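Local atomic coordinates of disulfide oxidoreductase (Xylella fastidiosa, PDB entry 2REM), a protein that probably acts as a periplasmic thiol-disulfide oxidoreductase of the DsbA type, a thioredoxin-fold family that introduces disulfide bonds into exported proteins. Residues E9-I14 / G163-T168; E28-F33 / R59-P64. All blocks are in the same frame, centred on the assembly; numbering follows the deposited sequence.

Contact 1: residues E9-I14 / G163-T168; sequences EDYVEI and GRYMVT
Strand 11-13 pairs antiparallel with strand 165-167 at the edge of the thioredoxin-fold sheet, where Val12 and Met166 form the hydrogen-bonded pair. Val12 N reaches Met166 O at 2.8 Å, and Met166 N returns a bond to Val12 O. Bonds from Thr168 N to Asp10 O and from Ile14 N to Arg164 O extend the ladder at its two ends. Beyond it, Thr168 OG1 donates to Glu9 O at 3.0 Å, from above the carbonyl plane. On the face of Val12, CG2 presses on the Met166 methyl CE at 3.5 Å, a tight carbon pair. Ile14 CD1 lies 3.9 Å from Met166 CB. On the other face, Tyr11 and Tyr165 run side by side with ring planes at 89°; Tyr11 CE1 is 3.8 Å from Tyr165 CD2. Arg185 of helix 172-190 bonds Tyr11 OH and makes a cation-pi contact with Tyr165. The extended Arg164 chain sends NE to Glu13 OE1 at 3.0 Å, nearly straight at 173°. This oxygen lies in the guanidinium plane, whereas NE stands above the carboxylate plane. The backbone bonds thus fix the register, the tyrosines are buried beside helix 172-190, and the Glu13-Arg164 charges pair at the exposed surface.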
loop_
_atom_site.group_PDB
_atom_site.type_symbol
_atom_site.label_atom_id
_atom_site.label_comp_id
_atom_site.label_asym_id
_atom_site.label_seq_id
_atom_site.Cartn_x
_atom_site.Cartn_y
_atom_site.Cartn_z
ATOM N N GLU A 9 -9.933 -0.555 19.863
ATOM C CA GLU A 9 -10.682 -1.735 19.384
ATOM C C GLU A 9 -10.664 -1.764 17.880
ATOM O O GLU A 9 -10.301 -2.760 17.271
ATOM C CB GLU A 9 -12.161 -1.736 19.827
ATOM C CG GLU A 9 -12.442 -1.539 21.276
ATOM C CD GLU A 9 -13.940 -1.627 21.566
ATOM O OE1 GLU A 9 -14.728 -1.714 20.578
ATOM O OE2 GLU A 9 -14.327 -1.615 22.759
ATOM N N ASP A 10 -11.044 -0.641 17.278
ATOM C CA ASP A 10 -11.235 -0.561 15.840
ATOM C C ASP A 10 -10.113 0.175 15.127
ATOM O O ASP A 10 -9.935 0.029 13.928
ATOM C CB ASP A 10 -12.582 0.088 15.559
ATOM C CG ASP A 10 -13.709 -0.653 16.233
ATOM O OD1 ASP A 10 -13.944 -1.814 15.862
ATOM O OD2 ASP A 10 -14.329 -0.102 17.161
ATOM N N TYR A 11 -9.380 0.995 15.869
ATOM C CA TYR A 11 -8.239 1.683 15.303
ATOM C C TYR A 11 -7.361 2.081 16.481
ATOM O O TYR A 11 -7.820 2.097 17.614
ATOM C CB TYR A 11 -8.659 2.930 14.472
ATOM C CG TYR A 11 -9.305 4.018 15.320
ATOM C CD1 TYR A 11 -8.521 5.028 15.921
ATOM C CD2 TYR A 11 -10.686 4.031 15.551
ATOM C CE1 TYR A 11 -9.116 6.017 16.717
ATOM C CE2 TYR A 11 -11.277 5.019 16.342
ATOM C CZ TYR A 11 -10.481 6.000 16.921
ATOM O OH TYR A 11 -11.049 6.974 17.715
ATOM N N VAL A 12 -6.099 2.407 16.202
ATOM C CA VAL A 12 -5.240 2.968 17.227
ATOM C C VAL A 12 -4.649 4.262 16.683
ATOM O O VAL A 12 -4.624 4.501 15.475
ATOM C CB VAL A 12 -4.130 1.976 17.675
ATOM C CG1 VAL A 12 -4.718 0.774 18.462
ATOM C CG2 VAL A 12 -3.341 1.485 16.461
ATOM N N GLU A 13 -4.177 5.097 17.586
ATOM C CA GLU A 13 -3.602 6.349 17.205
ATOM C C GLU A 13 -2.103 6.190 17.209
ATOM O O GLU A 13 -1.519 5.693 18.174
ATOM C CB GLU A 13 -4.017 7.487 18.156
ATOM C CG GLU A 13 -3.617 8.853 17.529
ATOM C CD GLU A 13 -4.092 10.070 18.300
ATOM O OE1 GLU A 13 -3.573 11.176 17.989
ATOM O OE2 GLU A 13 -4.969 9.920 19.184
ATOM N N ILE A 14 -1.499 6.645 16.120
ATOM C CA ILE A 14 -0.057 6.629 15.944
ATOM C C ILE A 14 0.539 7.875 16.607
ATOM O O ILE A 14 0.233 8.994 16.193
ATOM C CB ILE A 14 0.268 6.596 14.439
ATOM C CG1 ILE A 14 -0.305 5.322 13.822
ATOM C CG2 ILE A 14 1.779 6.777 14.182
ATOM C CD1 ILE A 14 -0.644 5.458 12.331
ATOM N N GLY A 163 -1.857 9.407 8.548
ATOM C CA GLY A 163 -0.658 9.006 9.297
ATOM C C GLY A 163 -0.908 8.933 10.796
ATOM O O GLY A 163 0.021 8.781 11.584
ATOM N N ARG A 164 -2.165 9.059 11.180
ATOM C CA ARG A 164 -2.504 9.242 12.579
ATOM C C ARG A 164 -3.349 8.099 13.119
ATOM O O ARG A 164 -3.248 7.765 14.285
ATOM C CB ARG A 164 -3.250 10.561 12.751
ATOM C CG ARG A 164 -3.527 10.945 14.152
ATOM C CD ARG A 164 -3.926 12.403 14.179
ATOM N NE ARG A 164 -4.275 12.827 15.523
ATOM C CZ ARG A 164 -4.966 13.922 15.786
ATOM N NH1 ARG A 164 -5.380 14.693 14.788
ATOM N NH2 ARG A 164 -5.240 14.243 17.039
ATOM N N TYR A 165 -4.210 7.531 12.286
ATOM C CA TYR A 165 -5.108 6.491 12.765
ATOM C C TYR A 165 -4.911 5.243 11.966
ATOM O O TYR A 165 -5.081 5.248 10.750
ATOM C CB TYR A 165 -6.559 6.941 12.707
ATOM C CG TYR A 165 -6.769 8.218 13.457
ATOM C CD1 TYR A 165 -6.968 9.416 12.777
ATOM C CD2 TYR A 165 -6.728 8.233 14.840
ATOM C CE1 TYR A 165 -7.138 10.600 13.471
ATOM C CE2 TYR A 165 -6.894 9.408 15.545
ATOM C CZ TYR A 165 -7.106 10.581 14.843
ATOM O OH TYR A 165 -7.274 11.742 15.525
ATOM N N MET A 166 -4.564 4.173 12.660
ATOM C CA MET A 166 -4.315 2.916 12.005
ATOM C C MET A 166 -5.482 2.005 12.321
ATOM O O MET A 166 -5.757 1.694 13.493
ATOM C CB MET A 166 -2.984 2.327 12.476
ATOM C CG MET A 166 -2.702 0.944 11.915
ATOM S SD MET A 166 -1.036 0.376 12.363
ATOM C CE MET A 166 -0.991 0.431 14.151
ATOM N N VAL A 167 -6.160 1.592 11.264
ATOM C CA VAL A 167 -7.347 0.750 11.397
ATOM C C VAL A 167 -6.921 -0.628 11.896
ATOM O O VAL A 167 -5.894 -1.168 11.472
ATOM C CB VAL A 167 -8.101 0.644 10.058
ATOM C CG1 VAL A 167 -9.321 -0.262 10.179
ATOM C CG2 VAL A 167 -8.551 2.043 9.595
ATOM N N THR A 168 -7.719 -1.193 12.800
ATOM C CA THR A 168 -7.493 -2.543 13.280
ATOM C C THR A 168 -8.835 -3.250 13.150
ATOM O O THR A 168 -9.539 -3.502 14.137
ATOM C CB THR A 168 -6.982 -2.527 14.727
ATOM O OG1 THR A 168 -7.965 -1.911 15.559
ATOM C CG2 THR A 168 -5.676 -1.730 14.834
#

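Contact 2: residues E28-F33 / R59-P64; sequences EVVEIF and RFTLVP
Phe33, Arg59 and Val63 have the most surface buried where residues 28-33 of strand 27-33 run parallel to residues 59-64 of strand 58-64. Phe33 closes one end. Its CG sits between the backbone N and the carbonyl carbon (chi1 78°), and the ring crosses obliquely to Pro64. Phe33 CE2 meets Leu62 CB at 3.8 Å and Pro64 CB at 4.0 Å. Tyr35, Tyr78 and His91 make edge-to-face pairs with this ring. It also touches the CxxC of Cys37 and Cys40 at the start of helix 38-52, probably the redox-active pair, not disulfide-bonded in this structure.

Arg59 holds the other end. The bend at chi3 (69°) places NE, and NH2 then gives Glu28 OE2 a salt-bridge hydrogen bond of 2.9 Å. The carboxylate oxygen lies in the guanidinium plane, but NH2 meets it from above the carboxylate plane. One water ties the group together. It donates to Glu28 OE2, accepts from Arg59 NE at 2.8 Å and bonds Thr61 OG1. Glu28 OE1 takes a bond from Phe20 N and OE2 one from Ala21 N, while Arg59 NH1 donates to Pro22 O.

Val63 lies just before Pro64, next to the Phe33 end. Its CG2 presses on Val30 CG1 at 3.4 Å, a tight pair on the face packed by helix 135-151. Its N donates to Glu31 O at 2.9 Å, with an N-H...O angle of 176°, and its O accepts from Phe33 N. Three more backbone bonds continue the ladder: Glu31 N to Thr61 O, Thr61 N to Val29 O, and Val29 N to Arg59 O.

These are the neighbouring strands of a beta-alpha-beta crossover. The buried Glu28 carboxylate is gripped by Arg59, water and two backbone N-H groups, which would favour its charged form.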
loop_
_atom_site.group_PDB
_atom_site.type_symbol
_atom_site.label_atom_id
_atom_site.label_comp_id
_atom_site.label_asym_id
_atom_site.label_seq_id
_atom_site.Cartn_x
_atom_site.Cartn_y
_atom_site.Cartn_z
ATOM N N GLU A 28 -5.533 11.717 3.761
ATOM C CA GLU A 28 -4.717 10.661 3.216
ATOM C C GLU A 28 -5.180 9.347 3.796
ATOM O O GLU A 28 -5.358 9.212 5.003
ATOM C CB GLU A 28 -3.249 10.887 3.547
ATOM C CG GLU A 28 -2.354 9.793 3.030
ATOM C CD GLU A 28 -0.948 9.989 3.492
ATOM O OE1 GLU A 28 -0.632 9.528 4.613
ATOM O OE2 GLU A 28 -0.166 10.616 2.742
ATOM N N VAL A 29 -5.425 8.401 2.905
ATOM C CA VAL A 29 -5.700 7.042 3.296
ATOM C C VAL A 29 -4.641 6.193 2.638
ATOM O O VAL A 29 -4.616 6.059 1.422
ATOM C CB VAL A 29 -7.103 6.594 2.851
ATOM C CG1 VAL A 29 -7.355 5.162 3.300
ATOM C CG2 VAL A 29 -8.164 7.536 3.486
ATOM N N VAL A 30 -3.776 5.631 3.464
ATOM C CA VAL A 30 -2.753 4.718 3.001
ATOM C C VAL A 30 -3.170 3.290 3.286
ATOM O O VAL A 30 -3.713 2.982 4.355
ATOM C CB VAL A 30 -1.363 5.038 3.648
ATOM C CG1 VAL A 30 -0.368 3.845 3.469
ATOM C CG2 VAL A 30 -0.805 6.319 3.070
ATOM N N GLU A 31 -2.956 2.420 2.298
ATOM C CA GLU A 31 -2.918 0.976 2.548
ATOM C C GLU A 31 -1.477 0.510 2.479
ATOM O O GLU A 31 -0.840 0.613 1.421
ATOM C CB GLU A 31 -3.689 0.181 1.500
ATOM C CG GLU A 31 -3.780 -1.318 1.883
ATOM C CD GLU A 31 -3.884 -2.270 0.689
ATOM O OE1 GLU A 31 -3.526 -1.885 -0.441
ATOM O OE2 GLU A 31 -4.317 -3.423 0.894
ATOM N N ILE A 32 -0.981 0.007 3.599
ATOM C CA ILE A 32 0.288 -0.704 3.648
ATOM C C ILE A 32 -0.057 -2.120 3.229
ATOM O O ILE A 32 -0.928 -2.770 3.827
ATOM C CB ILE A 32 0.940 -0.672 5.045
ATOM C CG1 ILE A 32 1.117 0.783 5.516
ATOM C CG2 ILE A 32 2.263 -1.491 5.061
ATOM C CD1 ILE A 32 1.692 0.925 6.928
ATOM N N PHE A 33 0.561 -2.562 2.133
ATOM C CA PHE A 33 0.251 -3.863 1.565
ATOM C C PHE A 33 1.579 -4.532 1.194
ATOM O O PHE A 33 2.626 -3.873 1.075
ATOM C CB PHE A 33 -0.573 -3.688 0.271
ATOM C CG PHE A 33 0.287 -3.302 -0.909
ATOM C CD1 PHE A 33 0.743 -4.272 -1.810
ATOM C CD2 PHE A 33 0.696 -1.992 -1.075
ATOM C CE1 PHE A 33 1.588 -3.925 -2.837
ATOM C CE2 PHE A 33 1.527 -1.644 -2.118
ATOM C CZ PHE A 33 1.969 -2.604 -2.990
ATOM N N ARG A 59 -6.968 11.350 -0.625
ATOM C CA ARG A 59 -5.816 10.881 -1.366
ATOM C C ARG A 59 -5.538 9.449 -0.921
ATOM O O ARG A 59 -5.077 9.207 0.188
ATOM C CB ARG A 59 -4.590 11.773 -1.149
ATOM C CG ARG A 59 -3.375 11.354 -1.973
ATOM C CD ARG A 59 -2.225 12.332 -1.812
ATOM N NE ARG A 59 -1.670 12.263 -0.462
ATOM C CZ ARG A 59 -1.446 13.306 0.329
ATOM N NH1 ARG A 59 -1.697 14.543 -0.091
ATOM N NH2 ARG A 59 -0.928 13.098 1.547
ATOM N N PHE A 60 -5.845 8.505 -1.797
ATOM C CA PHE A 60 -5.644 7.098 -1.485
ATOM C C PHE A 60 -4.306 6.643 -2.049
ATOM O O PHE A 60 -4.045 6.776 -3.248
ATOM C CB PHE A 60 -6.810 6.272 -2.033
ATOM C CG PHE A 60 -6.569 4.799 -1.996
ATOM C CD1 PHE A 60 -6.235 4.166 -0.821
ATOM C CD2 PHE A 60 -6.684 4.045 -3.163
ATOM C CE1 PHE A 60 -5.986 2.799 -0.794
ATOM C CE2 PHE A 60 -6.450 2.664 -3.146
ATOM C CZ PHE A 60 -6.097 2.054 -1.960
ATOM N N THR A 61 -3.460 6.122 -1.180
ATOM C CA THR A 61 -2.080 5.858 -1.539
ATOM C C THR A 61 -1.717 4.463 -1.103
ATOM O O THR A 61 -2.030 4.054 0.010
ATOM C CB THR A 61 -1.151 6.882 -0.878
ATOM O OG1 THR A 61 -1.517 8.176 -1.348
ATOM C CG2 THR A 61 0.323 6.600 -1.212
ATOM N N LEU A 62 -1.078 3.721 -1.996
ATOM C CA LEU A 62 -0.498 2.435 -1.634
ATOM C C LEU A 62 0.902 2.633 -1.143
ATOM O O LEU A 62 1.694 3.370 -1.763
ATOM C CB LEU A 62 -0.475 1.486 -2.848
ATOM C CG LEU A 62 -1.829 1.160 -3.454
ATOM C CD1 LEU A 62 -1.622 0.185 -4.581
ATOM C CD2 LEU A 62 -2.809 0.594 -2.422
ATOM N N VAL A 63 1.227 1.970 -0.038
ATOM C CA VAL A 63 2.582 1.977 0.475
ATOM C C VAL A 63 2.969 0.517 0.688
ATOM O O VAL A 63 2.345 -0.211 1.483
ATOM C CB VAL A 63 2.741 2.810 1.793
ATOM C CG1 VAL A 63 4.173 2.666 2.411
ATOM C CG2 VAL A 63 2.419 4.280 1.538
ATOM N N PRO A 64 4.017 0.077 -0.022
ATOM C CA PRO A 64 4.365 -1.314 0.134
ATOM C C PRO A 64 5.004 -1.534 1.503
ATOM O O PRO A 64 5.691 -0.636 2.029
ATOM C CB PRO A 64 5.348 -1.561 -1.018
ATOM C CG PRO A 64 5.977 -0.256 -1.284
ATOM C CD PRO A 64 4.928 0.807 -0.927
HETATM O O HOH W 1 -0.177 9.941 0.170
#

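In the fold
Contacts 1 and 2 lie at the two edges of one mixed five-stranded sheet, their centres about 14 Å apart. The order across it is 11-13, 165-167, 158-161, 27-33, 58-64, so strand 158-161 separates the two pairs. The centre of contact 2 is about 4 Å from the centre of the chain, that of contact 1 about 16 Å. Along the chain, contact 2 is nested inside the loop closed by contact 1. That loop also holds the helices from 38-52 to 135-151, and helix 135-151 packs on residues of both contacts. The thioredoxin-fold sheet thus brings an N-terminal strand beside one late in the chain, just before the C-terminal helix 172-190.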